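Local coordinates for protein fructokinase (Xylella fastidiosa Temecula1, PDB 3LJS) that probably phosphorylates fructose at the expense of ATP, as a sugar kinase of the PfkB family within the ribokinase clan, at residues 12-17 against 91-96; 246-251 against 295-300. All blocks are in the same frame, centred on the assembly; numbering follows the deposited sequence.

Interaction 1 (12-17 against 91-96); sequences EALIDM and ALAFVA
Met17, a selenomethionine, lies beside the phenyl ring of Phe94 with its CG over one ring face, 4.1 Å from the centroid and offset toward the rim, a CH-pi contact. With CG anti to the carbonyl carbon (chi1 -72°), Met17 brings CG over the ring. Met17 CB packs against the rim, 3.4 Å from both Phe94 CD1 and Phe94 CE1. Two further rings meet Phe94 edge-to-face: Phe31 and, across the dimer, Phe64 of the second subunit. Ile15 and Leu92 continue this face of the sheet, Ile15 CB touching Leu92 CD2 at 3.7 Å. On the other face, Asp16 OD1 rests against Ala93 CB at 3.6 Å. Strands 14-17 and 92-96 run parallel, 19° apart. Four backbone hydrogen bonds join them, from Ile15 N to Ala91 O (3.1 Å), Ala93 N to Ile15 O (2.8 Å), Met17 N to Ala93 O and Val95 N to Met17 O (2.9 Å). Inward-facing backbone groups are thus paired, and strands 30-36 and 103-108 take up outward-facing ones. Ile15 packs on helix 63-75 of its own chain, while Met17, Leu92 and Phe94 meet the second subunit, consistent with the small lid sheet serving as dimer interface in this family.

Interaction 2 (246-251 against 295-300); sequences EVPTFR and TLRFAA
Val247, Pro248 and Phe250 belong to the loop that leaves edge strand 244-246 of the large sheet, and they lie against one side of helix 289-305 in the alpha/beta core. Val247 crosses Leu296 at about a right angle. Its CG2 presses on Leu296 CD1 at 3.3 Å, tighter than usual for two carbons, and its CG1 reaches the backbone, 3.4 Å from Leu296 O. CG1 is anti to the backbone N (chi1 172°), which directs the two methyls to these different targets.

One residue on, the pyrrolidine of Pro248 lies across the side chain of Arg297. Pro248 CG sits over one face of the guanidinium, 3.8 Å from Arg297 NH2. Arg297 also touches a crystal neighbour, so the pose of its end may partly reflect the lattice. Phe250 approaches the same arginine nearer the backbone, its CZ meeting Arg297 CG at 3.7 Å, with the ring and guanidinium planes 80° apart. The ring turns its edge to the helix: Phe250 CE2 is 3.3 Å from Arg297 O, which lies near the ring plane, so the slightly positive rim probably meets the carbonyl favourably. Ala300 CB is also at this edge, 4.0 Å from Phe250 CD2, and closes on Pro248 O at 3.1 Å. That carbonyl oxygen is buried here without a hydrogen-bonding partner, and no hydrogen bond joins the two segments.

The contact lies near the nucleotide site: the Val247 side chain is about 8 Å from that of ATP-binding Thr230. Val247 keeps a backbone hydrogen bond to Val236, while Pro248 touches Val293 and Phe250 reaches Ala301 and Ala304 along helix 289-305. Other sides of this helix pack on its neighbours, Phe298 against helix 319-328 and Ala299 against Phe264 of helix 262-275.

How the interactions relate
From the N terminus, interaction 1 opens first: after 12-17 the chain runs through strand 30-36, helices 38-49 and 63-75 and strands 53-60 and 82-85 of the large sheet, before 91-96 returns to the small one and closes the loop. The chain then builds much of the large sheet before interaction 2 opens at 246-251. Its loop, mainly helical, contains helices 262-275 and 281-286 and closes on helix 289-305. The two contacts therefore follow in series, neither nested nor crossed. The centres of interactions 1 and 2 are about 29 Å apart. Interaction 1 joins two strands of the small sheet that meets the second subunit, consistent with the lid of this family; interaction 2 fastens a loop to a core helix.

Interaction 1 (12-17 against 91-96)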
loop_
_atom_site.group_PDB
_atom_site.type_symbol
_atom_site.label_atom_id
_atom_site.label_comp_id
_atom_site.label_asym_id
_atom_site.label_seq_id
_atom_site.Cartn_x
_atom_site.Cartn_y
_atom_site.Cartn_z
ATOM N N GLU B 12 1.786 4.032 16.187
ATOM C CA GLU B 12 1.795 3.248 14.979
ATOM C C GLU B 12 2.949 2.277 14.837
ATOM O O GLU B 12 4.085 2.554 15.228
ATOM C CB GLU B 12 1.759 4.170 13.752
ATOM C CG GLU B 12 3.112 4.733 13.312
ATOM C CD GLU B 12 3.676 5.796 14.251
ATOM O OE1 GLU B 12 3.050 6.082 15.299
ATOM O OE2 GLU B 12 4.758 6.352 13.936
ATOM N N ALA B 13 2.605 1.122 14.288
ATOM C CA ALA B 13 3.534 0.062 13.961
ATOM C C ALA B 13 3.126 -0.120 12.499
ATOM O O ALA B 13 1.936 -0.229 12.196
ATOM C CB ALA B 13 3.230 -1.201 14.768
ATOM N N LEU B 14 4.088 -0.107 11.591
ATOM C CA LEU B 14 3.766 -0.256 10.179
ATOM C C LEU B 14 4.886 -0.970 9.455
ATOM O O LEU B 14 5.898 -1.317 10.064
ATOM C CB LEU B 14 3.525 1.119 9.546
ATOM C CG LEU B 14 4.543 2.225 9.855
ATOM C CD1 LEU B 14 5.889 1.921 9.212
ATOM C CD2 LEU B 14 4.002 3.550 9.331
ATOM N N ILE B 15 4.702 -1.184 8.155
ATOM C CA ILE B 15 5.701 -1.864 7.343
ATOM C C ILE B 15 6.518 -0.884 6.520
ATOM O O ILE B 15 5.961 -0.054 5.796
ATOM C CB ILE B 15 5.042 -2.867 6.363
ATOM C CG1 ILE B 15 4.255 -3.924 7.140
ATOM C CG2 ILE B 15 6.099 -3.517 5.488
ATOM C CD1 ILE B 15 5.097 -4.775 8.059
ATOM N N ASP B 16 7.838 -0.958 6.652
ATOM C CA ASP B 16 8.719 -0.117 5.854
ATOM C C ASP B 16 9.074 -1.011 4.669
ATOM O O ASP B 16 9.641 -2.090 4.860
ATOM C CB ASP B 16 10.012 0.245 6.602
ATOM C CG ASP B 16 9.790 1.240 7.735
ATOM O OD1 ASP B 16 9.019 2.202 7.553
ATOM O OD2 ASP B 16 10.411 1.069 8.804
HETATM N N MSE B 17 8.716 -0.582 3.461
HETATM C CA MSE B 17 9.016 -1.346 2.251
HETATM C C MSE B 17 10.222 -0.697 1.580
HETATM O O MSE B 17 10.105 0.357 0.954
HETATM C CB MSE B 17 7.814 -1.344 1.304
HETATM C CG MSE B 17 6.649 -2.191 1.777
HETATM SE SE MSE B 17 7.007 -4.095 1.670
HETATM C CE MSE B 17 6.414 -4.389 -0.134
ATOM N N ALA B 91 -0.575 0.240 7.627
ATOM C CA ALA B 91 0.086 1.291 6.869
ATOM C C ALA B 91 1.396 0.803 6.265
ATOM O O ALA B 91 2.084 -0.054 6.836
ATOM C CB ALA B 91 0.352 2.495 7.769
ATOM N N LEU B 92 1.742 1.366 5.112
ATOM C CA LEU B 92 2.975 1.022 4.420
ATOM C C LEU B 92 3.768 2.292 4.171
ATOM O O LEU B 92 3.204 3.337 3.837
ATOM C CB LEU B 92 2.684 0.351 3.069
ATOM C CG LEU B 92 1.848 -0.926 3.034
ATOM C CD1 LEU B 92 1.636 -1.334 1.571
ATOM C CD2 LEU B 92 2.542 -2.038 3.813
ATOM N N ALA B 93 5.080 2.198 4.342
ATOM C CA ALA B 93 5.967 3.324 4.111
ATOM C C ALA B 93 7.015 2.853 3.112
ATOM O O ALA B 93 7.929 2.105 3.463
ATOM C CB ALA B 93 6.636 3.750 5.418
ATOM N N PHE B 94 6.863 3.264 1.859
ATOM C CA PHE B 94 7.806 2.878 0.820
ATOM C C PHE B 94 9.000 3.823 0.840
ATOM O O PHE B 94 8.838 5.043 0.833
ATOM C CB PHE B 94 7.120 2.904 -0.549
ATOM C CG PHE B 94 6.252 1.708 -0.809
ATOM C CD1 PHE B 94 6.798 0.539 -1.325
ATOM C CD2 PHE B 94 4.894 1.736 -0.505
ATOM C CE1 PHE B 94 6.014 -0.588 -1.535
ATOM C CE2 PHE B 94 4.096 0.617 -0.706
ATOM C CZ PHE B 94 4.659 -0.555 -1.225
ATOM N N VAL B 95 10.199 3.249 0.884
ATOM C CA VAL B 95 11.422 4.038 0.915
ATOM C C VAL B 95 12.265 3.734 -0.323
ATOM O O VAL B 95 12.557 2.571 -0.620
ATOM C CB VAL B 95 12.261 3.717 2.179
ATOM C CG1 VAL B 95 13.484 4.617 2.236
ATOM C CG2 VAL B 95 11.412 3.896 3.430
ATOM N N ALA B 96 12.647 4.780 -1.047
ATOM C CA ALA B 96 13.454 4.612 -2.249
ATOM C C ALA B 96 14.283 5.855 -2.531
ATOM O O ALA B 96 14.630 6.606 -1.619
ATOM C CB ALA B 96 12.554 4.308 -3.438
#

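Interaction 2 (246-251 against 295-300)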
loop_
_atom_site.group_PDB
_atom_site.type_symbol
_atom_site.label_atom_id
_atom_site.label_comp_id
_atom_site.label_asym_id
_atom_site.label_seq_id
_atom_site.Cartn_x
_atom_site.Cartn_y
_atom_site.Cartn_z
ATOM N N GLU B 246 25.524 18.782 27.474
ATOM C CA GLU B 246 25.710 17.935 26.304
ATOM C C GLU B 246 25.647 16.447 26.655
ATOM O O GLU B 246 25.869 16.043 27.802
ATOM C CB GLU B 246 27.072 18.205 25.664
ATOM C CG GLU B 246 27.407 19.665 25.447
ATOM C CD GLU B 246 26.367 20.381 24.624
ATOM O OE1 GLU B 246 25.933 19.814 23.599
ATOM O OE2 GLU B 246 25.992 21.512 24.998
ATOM N N VAL B 247 25.351 15.633 25.651
ATOM C CA VAL B 247 25.282 14.191 25.836
ATOM C C VAL B 247 26.505 13.586 25.165
ATOM O O VAL B 247 26.868 13.976 24.051
ATOM C CB VAL B 247 24.011 13.591 25.183
ATOM C CG1 VAL B 247 24.076 12.066 25.216
ATOM C CG2 VAL B 247 22.768 14.075 25.917
ATOM N N PRO B 248 27.175 12.640 25.844
ATOM C CA PRO B 248 28.367 11.997 25.271
ATOM C C PRO B 248 27.952 11.215 24.025
ATOM O O PRO B 248 26.906 10.568 24.026
ATOM C CB PRO B 248 28.838 11.071 26.393
ATOM C CG PRO B 248 28.339 11.757 27.639
ATOM C CD PRO B 248 26.954 12.196 27.230
ATOM N N THR B 249 28.758 11.272 22.967
ATOM C CA THR B 249 28.426 10.554 21.737
ATOM C C THR B 249 29.407 9.415 21.456
ATOM O O THR B 249 30.427 9.277 22.136
ATOM C CB THR B 249 28.415 11.504 20.519
ATOM O OG1 THR B 249 28.395 12.865 20.969
ATOM C CG2 THR B 249 27.181 11.254 19.667
ATOM N N PHE B 250 29.092 8.603 20.449
ATOM C CA PHE B 250 29.943 7.478 20.074
ATOM C C PHE B 250 30.176 7.407 18.567
ATOM O O PHE B 250 29.304 7.762 17.773
ATOM C CB PHE B 250 29.323 6.170 20.568
ATOM C CG PHE B 250 29.347 6.019 22.061
ATOM C CD1 PHE B 250 30.485 5.542 22.705
ATOM C CD2 PHE B 250 28.247 6.388 22.828
ATOM C CE1 PHE B 250 30.527 5.435 24.093
ATOM C CE2 PHE B 250 28.275 6.287 24.218
ATOM C CZ PHE B 250 29.417 5.810 24.853
ATOM N N ARG B 251 31.367 6.946 18.191
ATOM C CA ARG B 251 31.758 6.806 16.790
ATOM C C ARG B 251 31.904 5.323 16.440
ATOM O O ARG B 251 32.915 4.703 16.758
ATOM C CB ARG B 251 33.080 7.560 16.547
ATOM C CG ARG B 251 34.186 7.312 17.592
ATOM C CD ARG B 251 35.128 6.179 17.184
ATOM N NE ARG B 251 36.019 5.749 18.263
ATOM C CZ ARG B 251 37.084 6.426 18.688
ATOM N NH1 ARG B 251 37.413 7.582 18.125
ATOM N NH2 ARG B 251 37.827 5.941 19.677
ATOM N N THR B 295 23.214 8.627 32.263
ATOM C CA THR B 295 22.111 7.954 31.593
ATOM C C THR B 295 22.046 8.226 30.097
ATOM O O THR B 295 21.786 7.316 29.306
ATOM C CB THR B 295 20.769 8.346 32.230
ATOM O OG1 THR B 295 20.683 7.754 33.530
ATOM C CG2 THR B 295 19.597 7.876 31.367
ATOM N N LEU B 296 22.276 9.470 29.695
ATOM C CA LEU B 296 22.226 9.779 28.277
ATOM C C LEU B 296 23.416 9.176 27.534
ATOM O O LEU B 296 23.338 8.941 26.328
ATOM C CB LEU B 296 22.129 11.292 28.062
ATOM C CG LEU B 296 20.854 11.864 28.703
ATOM C CD1 LEU B 296 20.784 13.364 28.461
ATOM C CD2 LEU B 296 19.613 11.165 28.125
ATOM N N ARG B 297 24.519 8.923 28.238
ATOM C CA ARG B 297 25.667 8.295 27.585
ATOM C C ARG B 297 25.241 6.884 27.168
ATOM O O ARG B 297 25.595 6.404 26.089
ATOM C CB ARG B 297 26.870 8.192 28.527
ATOM C CG ARG B 297 27.974 7.285 27.972
ATOM C CD ARG B 297 29.148 7.108 28.933
ATOM N NE ARG B 297 29.872 8.360 29.137
ATOM C CZ ARG B 297 29.830 9.080 30.253
ATOM N NH1 ARG B 297 29.100 8.676 31.288
ATOM N NH2 ARG B 297 30.513 10.213 30.331
ATOM N N PHE B 298 24.490 6.222 28.044
ATOM C CA PHE B 298 23.992 4.877 27.765
ATOM C C PHE B 298 23.091 4.930 26.532
ATOM O O PHE B 298 23.225 4.123 25.610
ATOM C CB PHE B 298 23.177 4.360 28.957
ATOM C CG PHE B 298 22.633 2.975 28.768
ATOM C CD1 PHE B 298 23.365 1.864 29.182
ATOM C CD2 PHE B 298 21.393 2.775 28.157
ATOM C CE1 PHE B 298 22.871 0.569 28.991
ATOM C CE2 PHE B 298 20.888 1.486 27.960
ATOM C CZ PHE B 298 21.626 0.379 28.375
ATOM N N ALA B 299 22.158 5.876 26.533
ATOM C CA ALA B 299 21.227 6.034 25.415
ATOM C C ALA B 299 21.977 6.241 24.098
ATOM O O ALA B 299 21.610 5.669 23.063
ATOM C CB ALA B 299 20.293 7.211 25.682
ATOM N N ALA B 300 23.029 7.055 24.136
ATOM C CA ALA B 300 23.826 7.324 22.939
ATOM C C ALA B 300 24.510 6.042 22.466
ATOM O O ALA B 300 24.633 5.799 21.261
ATOM C CB ALA B 300 24.866 8.397 23.232
#